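Local coordinates for HP1028 (Helicobacter pylori, PDB 4INN), which has the lipocalin fold and probably binds and carries a small hydrophobic or amphipathic ligand in its beta-barrel, at residues Y63-S68 against F168-V173; K76-N81 against Y114-G119. The protein carries 1 engineered substitution. One frame throughout, in Å; residues are numbered along the deposited sequence.

How the contacts relate
Both contacts join a distant piece of chain to the same antiparallel barrel; their centres lie about 16 Å apart and their nearest atoms about 7 Å, so they do not touch. Contact 1 is the more deeply buried: strand 61-69 receives the C-terminal segment with helix 170-174 around one tyrosine ring. Contact 2, nested within it along the chain, sits farther out but buries more surface, where the loop between strands 61-69 and 95-104 reaches the turn after strand 107-115; its middle is a buried aspartate, probably ionised, bonded by a tyrosine hydroxyl, an asparagine and an arginine. Water-bridged apolar packing thus contrasts with a mixed junction, polar in the middle and with a leucine at its exposed margin.

Contact 1 (Y63-S68 against F168-V173); sequences YAYGIS and FNLDEV
Tyr-65 lays its ring against Phe-168, Leu-170 and Val-173, and most of the contact consists of apolar packing around that one ring. Val-173 puts CG2 over the ring face of Tyr-65, 4.3 Å from the centroid and close to the normal, a CH-pi contact; its other methyl, CG1, reaches CD2 of Tyr-65 at 3.7 Å. Leu-170 brings CD2 to within 3.8 Å of Tyr-65 CE2. The two aromatic rings meet at a slant, with planes 71° apart, and CE1 of Tyr-65 lies 3.5 Å from CD1 of Phe-168. The tyrosine leaves the strand toward 168-173, and its chi1 of 72° turns the ring so that one face meets Val-173 and CE1 meets Phe-168.

The polar link is a water, 3.1 Å from Tyr-65 OH, that donates to Phe-168 O at 2.7 Å. A weak hydrogen bond to Glu-54 would compete for the hydroxyl's single proton.

Asn-169 takes the N-cap position, and its carbonyl O accepts from Val-173 N. On the strand, Ile-67 and Ser-68 form a classic beta bulge opposite Phe-52. The C-terminal segment and its short helix thus pack on strand 61-69 of the eight-stranded barrel, reminiscent of the C-terminal helix flanking the barrel in classical lipocalins.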
loop_
_atom_site.group_PDB
_atom_site.type_symbol
_atom_site.label_atom_id
_atom_site.label_comp_id
_atom_site.label_asym_id
_atom_site.label_seq_id
_atom_site.Cartn_x
_atom_site.Cartn_y
_atom_site.Cartn_z
ATOM N N TYR A 63 4.837 -3.087 5.710
ATOM C CA TYR A 63 3.642 -3.615 5.099
ATOM C C TYR A 63 2.713 -2.437 4.804
ATOM O O TYR A 63 2.927 -1.372 5.338
ATOM C CB TYR A 63 2.934 -4.557 6.082
ATOM C CG TYR A 63 3.721 -5.754 6.518
ATOM C CD1 TYR A 63 3.502 -6.995 5.943
ATOM C CD2 TYR A 63 4.690 -5.648 7.518
ATOM C CE1 TYR A 63 4.230 -8.101 6.327
ATOM C CE2 TYR A 63 5.423 -6.741 7.915
ATOM C CZ TYR A 63 5.184 -7.958 7.317
ATOM O OH TYR A 63 5.922 -9.034 7.710
ATOM N N ALA A 64 1.667 -2.643 3.997
ATOM C CA ALA A 64 0.626 -1.634 3.822
ATOM C C ALA A 64 -0.774 -2.231 3.628
ATOM O O ALA A 64 -0.918 -3.334 3.060
ATOM C CB ALA A 64 0.961 -0.732 2.643
ATOM N N TYR A 65 -1.795 -1.487 4.079
ATOM C CA TYR A 65 -3.203 -1.863 3.855
ATOM C C TYR A 65 -3.973 -0.637 3.351
ATOM O O TYR A 65 -3.485 0.478 3.457
ATOM C CB TYR A 65 -3.844 -2.422 5.136
ATOM C CG TYR A 65 -4.114 -1.367 6.194
ATOM C CD1 TYR A 65 -5.290 -0.639 6.186
ATOM C CD2 TYR A 65 -3.195 -1.102 7.190
ATOM C CE1 TYR A 65 -5.547 0.322 7.136
ATOM C CE2 TYR A 65 -3.445 -0.118 8.148
ATOM C CZ TYR A 65 -4.613 0.600 8.103
ATOM O OH TYR A 65 -4.851 1.579 9.030
ATOM N N GLY A 66 -5.151 -0.835 2.770
ATOM C CA GLY A 66 -5.907 0.275 2.173
ATOM C C GLY A 66 -6.933 0.809 3.157
ATOM O O GLY A 66 -7.539 0.050 3.880
ATOM N N ILE A 67 -7.125 2.117 3.191
ATOM C CA ILE A 67 -8.058 2.715 4.118
ATOM C C ILE A 67 -9.375 2.999 3.396
ATOM O O ILE A 67 -10.408 2.456 3.750
ATOM C CB ILE A 67 -7.443 3.991 4.731
ATOM C CG1 ILE A 67 -6.333 3.599 5.706
ATOM C CG2 ILE A 67 -8.506 4.859 5.408
ATOM C CD1 ILE A 67 -5.504 4.770 6.136
ATOM N N SER A 68 -9.313 3.839 2.368
ATOM C CA SER A 68 -10.468 4.146 1.515
ATOM C C SER A 68 -9.985 4.802 0.229
ATOM O O SER A 68 -8.830 5.222 0.120
ATOM C CB SER A 68 -11.461 5.079 2.215
ATOM O OG SER A 68 -10.817 6.283 2.646
ATOM N N PHE A 168 -7.178 1.803 11.131
ATOM C CA PHE A 168 -7.629 0.468 11.535
ATOM C C PHE A 168 -6.696 -0.078 12.580
ATOM O O PHE A 168 -5.513 0.196 12.543
ATOM C CB PHE A 168 -7.620 -0.487 10.317
ATOM C CG PHE A 168 -8.707 -0.221 9.314
ATOM C CD1 PHE A 168 -8.704 0.915 8.548
ATOM C CD2 PHE A 168 -9.732 -1.145 9.113
ATOM C CE1 PHE A 168 -9.722 1.141 7.599
ATOM C CE2 PHE A 168 -10.750 -0.927 8.188
ATOM C CZ PHE A 168 -10.754 0.217 7.431
ATOM N N ASN A 169 -7.184 -0.894 13.498
ATOM C CA ASN A 169 -6.217 -1.469 14.423
ATOM C C ASN A 169 -5.391 -2.559 13.742
ATOM O O ASN A 169 -5.856 -3.287 12.834
ATOM C CB ASN A 169 -6.819 -1.900 15.771
ATOM C CG ASN A 169 -7.083 -3.353 15.849
ATOM O OD1 ASN A 169 -7.652 -3.903 14.936
ATOM N ND2 ASN A 169 -6.740 -3.969 16.949
ATOM N N LEU A 170 -4.150 -2.627 14.181
ATOM C CA LEU A 170 -3.102 -3.260 13.415
ATOM C C LEU A 170 -2.929 -4.697 13.734
ATOM O O LEU A 170 -2.482 -5.435 12.886
ATOM C CB LEU A 170 -1.791 -2.521 13.611
ATOM C CG LEU A 170 -1.822 -1.132 12.966
ATOM C CD1 LEU A 170 -0.523 -0.421 13.293
ATOM C CD2 LEU A 170 -2.037 -1.186 11.463
ATOM N N ASP A 171 -3.301 -5.118 14.935
ATOM C CA ASP A 171 -3.331 -6.550 15.256
ATOM C C ASP A 171 -4.332 -7.256 14.347
ATOM O O ASP A 171 -4.065 -8.310 13.810
ATOM C CB ASP A 171 -3.691 -6.778 16.730
ATOM C CG ASP A 171 -2.532 -6.439 17.689
ATOM O OD1 ASP A 171 -1.517 -5.767 17.295
ATOM O OD2 ASP A 171 -2.645 -6.863 18.866
ATOM N N GLU A 172 -5.490 -6.649 14.168
ATOM C CA GLU A 172 -6.545 -7.224 13.361
ATOM C C GLU A 172 -6.129 -7.226 11.897
ATOM O O GLU A 172 -6.316 -8.216 11.201
ATOM C CB GLU A 172 -7.786 -6.388 13.574
ATOM C CG GLU A 172 -9.110 -6.989 13.168
ATOM C CD GLU A 172 -10.278 -6.021 13.448
ATOM O OE1 GLU A 172 -11.189 -5.938 12.576
ATOM O OE2 GLU A 172 -10.276 -5.334 14.507
ATOM N N VAL A 173 -5.534 -6.123 11.447
ATOM C CA VAL A 173 -4.965 -6.007 10.093
ATOM C C VAL A 173 -3.862 -7.026 9.846
ATOM O O VAL A 173 -3.768 -7.585 8.767
ATOM C CB VAL A 173 -4.391 -4.588 9.838
ATOM C CG1 VAL A 173 -3.590 -4.531 8.548
ATOM C CG2 VAL A 173 -5.500 -3.567 9.784
HETATM O O HOH W 1 -3.818 2.199 11.861
#

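Contact 2 (K76-N81 against Y114-G119); sequences KKDKLN and YNFYDG
A buried carboxylate, that of Asp-78, sits against a pair of touching rings, Tyr-114 and Phe-116. Tyr-114 OH donates to Asp-78 OD1 at 2.7 Å, meeting it on the syn side and 16° out of the carboxylate plane. The tyrosine, with CG anti to its backbone N (chi1 177°), reaches straight across to the loop, and OD1 lies at the edge of its ring. The other oxygen, OD2, accepts from Asn-81 ND2 at 2.8 Å and forms a salt bridge with Arg-89, so both oxygens are gripped and the negative charge is probably stabilised.

Phe-116 crosses Asp-78 at about a right angle, its CD1 3.2 Å from OD1, while CE2 of Tyr-114 sits over the centre of the phenylalanine ring, 3.8 Å above its plane. Leu-80 extends CD1 to the backbone, 3.3 Å from Tyr-117 O. Leu-80 O lies 3.7 Å from Gly-119 CA, where the two backbones approach closely.

Asp-78 centres an inverse gamma turn and also starts a type I beta turn ending at Asn-81. The loop that carries these turns, between strands 61-69 and 95-104, packs on the end of strand 107-115 and the turn leading into strand 120-128, where Asp-118 hydrogen-bonds Tyr-122, which lines the pocket holding a polyethylene glycol chain in this crystal.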
loop_
_atom_site.group_PDB
_atom_site.type_symbol
_atom_site.label_atom_id
_atom_site.label_comp_id
_atom_site.label_asym_id
_atom_site.label_seq_id
_atom_site.Cartn_x
_atom_site.Cartn_y
_atom_site.Cartn_z
ATOM N N LYS A 76 -15.256 -2.655 -1.415
ATOM C CA LYS A 76 -15.849 -3.719 -2.197
ATOM C C LYS A 76 -15.132 -5.025 -1.876
ATOM O O LYS A 76 -14.205 -5.044 -1.089
ATOM C CB LYS A 76 -15.809 -3.379 -3.705
ATOM C CG LYS A 76 -15.031 -2.119 -4.054
ATOM C CD LYS A 76 -14.713 -2.005 -5.532
ATOM C CE LYS A 76 -13.484 -2.820 -5.956
ATOM N NZ LYS A 76 -13.080 -2.585 -7.385
ATOM N N LYS A 77 -15.578 -6.116 -2.477
ATOM C CA LYS A 77 -15.015 -7.424 -2.193
ATOM C C LYS A 77 -13.879 -7.761 -3.138
ATOM O O LYS A 77 -13.790 -7.232 -4.244
ATOM C CB LYS A 77 -16.098 -8.484 -2.316
ATOM C CG LYS A 77 -17.219 -8.357 -1.287
ATOM C CD LYS A 77 -18.129 -9.585 -1.346
ATOM C CE LYS A 77 -19.102 -9.651 -0.172
ATOM N NZ LYS A 77 -19.398 -11.060 0.210
ATOM N N ASP A 78 -13.026 -8.671 -2.704
ATOM C CA ASP A 78 -11.885 -9.083 -3.496
ATOM C C ASP A 78 -12.246 -10.166 -4.538
ATOM O O ASP A 78 -11.784 -11.298 -4.483
ATOM C CB ASP A 78 -10.792 -9.583 -2.562
ATOM C CG ASP A 78 -9.464 -9.750 -3.266
ATOM O OD1 ASP A 78 -9.282 -9.260 -4.404
ATOM O OD2 ASP A 78 -8.605 -10.379 -2.657
ATOM N N LYS A 79 -13.055 -9.792 -5.514
ATOM C CA LYS A 79 -13.666 -10.758 -6.397
ATOM C C LYS A 79 -12.692 -11.466 -7.322
ATOM O O LYS A 79 -12.961 -12.609 -7.722
ATOM C CB LYS A 79 -14.726 -10.076 -7.220
ATOM C CG LYS A 79 -15.890 -9.597 -6.370
ATOM C CD LYS A 79 -17.110 -9.278 -7.216
ATOM C CE LYS A 79 -16.869 -8.070 -8.109
ATOM N NZ LYS A 79 -17.950 -7.988 -9.127
ATOM N N LEU A 80 -11.570 -10.808 -7.649
ATOM C CA LEU A 80 -10.616 -11.340 -8.628
ATOM C C LEU A 80 -9.513 -12.159 -7.978
ATOM O O LEU A 80 -8.586 -12.568 -8.666
ATOM C CB LEU A 80 -9.982 -10.221 -9.464
ATOM C CG LEU A 80 -10.895 -9.150 -10.090
ATOM C CD1 LEU A 80 -10.046 -8.066 -10.766
ATOM C CD2 LEU A 80 -11.892 -9.747 -11.085
ATOM N N ASN A 81 -9.588 -12.411 -6.672
ATOM C CA ASN A 81 -8.523 -13.184 -6.031
ATOM C C ASN A 81 -8.465 -14.505 -6.745
ATOM O O ASN A 81 -9.494 -15.156 -6.873
ATOM C CB ASN A 81 -8.731 -13.392 -4.518
ATOM C CG ASN A 81 -7.404 -13.582 -3.767
ATOM O OD1 ASN A 81 -6.864 -14.675 -3.706
ATOM N ND2 ASN A 81 -6.867 -12.503 -3.223
ATOM N N TYR A 114 -0.215 -7.218 -3.745
ATOM C CA TYR A 114 -1.410 -7.710 -4.407
ATOM C C TYR A 114 -2.196 -6.534 -4.945
ATOM O O TYR A 114 -2.292 -5.511 -4.286
ATOM C CB TYR A 114 -2.275 -8.553 -3.459
ATOM C CG TYR A 114 -3.574 -9.021 -4.085
ATOM C CD1 TYR A 114 -3.591 -10.011 -5.089
ATOM C CD2 TYR A 114 -4.791 -8.461 -3.694
ATOM C CE1 TYR A 114 -4.792 -10.428 -5.661
ATOM C CE2 TYR A 114 -5.984 -8.873 -4.265
ATOM C CZ TYR A 114 -5.991 -9.854 -5.242
ATOM O OH TYR A 114 -7.214 -10.236 -5.780
ATOM N N ASN A 115 -2.772 -6.687 -6.132
ATOM C CA ASN A 115 -3.596 -5.633 -6.736
ATOM C C ASN A 115 -5.058 -6.055 -6.950
ATOM O O ASN A 115 -5.347 -6.886 -7.795
ATOM C CB ASN A 115 -2.989 -5.232 -8.060
ATOM C CG ASN A 115 -3.761 -4.132 -8.734
ATOM O OD1 ASN A 115 -4.351 -3.295 -8.075
ATOM N ND2 ASN A 115 -3.751 -4.121 -10.050
ATOM N N PHE A 116 -5.967 -5.453 -6.193
ATOM C CA PHE A 116 -7.386 -5.838 -6.151
ATOM C C PHE A 116 -8.090 -5.648 -7.484
ATOM O O PHE A 116 -9.005 -6.400 -7.808
ATOM C CB PHE A 116 -8.116 -5.014 -5.073
ATOM C CG PHE A 116 -7.824 -5.473 -3.691
ATOM C CD1 PHE A 116 -8.646 -6.401 -3.065
ATOM C CD2 PHE A 116 -6.698 -5.015 -3.009
ATOM C CE1 PHE A 116 -8.363 -6.840 -1.778
ATOM C CE2 PHE A 116 -6.411 -5.469 -1.717
ATOM C CZ PHE A 116 -7.240 -6.391 -1.111
ATOM N N TYR A 117 -7.644 -4.651 -8.258
ATOM C CA TYR A 117 -8.215 -4.353 -9.585
ATOM C C TYR A 117 -7.897 -5.366 -10.669
ATOM O O TYR A 117 -8.464 -5.283 -11.745
ATOM C CB TYR A 117 -7.772 -2.979 -10.075
ATOM C CG TYR A 117 -8.215 -1.852 -9.183
ATOM C CD1 TYR A 117 -9.466 -1.253 -9.349
ATOM C CD2 TYR A 117 -7.390 -1.389 -8.166
ATOM C CE1 TYR A 117 -9.887 -0.222 -8.524
ATOM C CE2 TYR A 117 -7.798 -0.351 -7.340
ATOM C CZ TYR A 117 -9.048 0.230 -7.525
ATOM O OH TYR A 117 -9.451 1.261 -6.688
ATOM N N ASP A 118 -7.013 -6.326 -10.421
ATOM C CA ASP A 118 -6.709 -7.334 -11.455
ATOM C C ASP A 118 -6.330 -8.721 -10.945
ATOM O O ASP A 118 -6.265 -9.681 -11.727
ATOM C CB ASP A 118 -5.652 -6.775 -12.419
ATOM C CG ASP A 118 -4.227 -6.758 -11.831
ATOM O OD1 ASP A 118 -3.277 -6.736 -12.642
ATOM O OD2 ASP A 118 -4.028 -6.773 -10.591
ATOM N N GLY A 119 -6.100 -8.840 -9.639
ATOM C CA GLY A 119 -5.851 -10.140 -9.012
ATOM C C GLY A 119 -4.416 -10.609 -9.064
ATOM O O GLY A 119 -4.100 -11.743 -8.640
#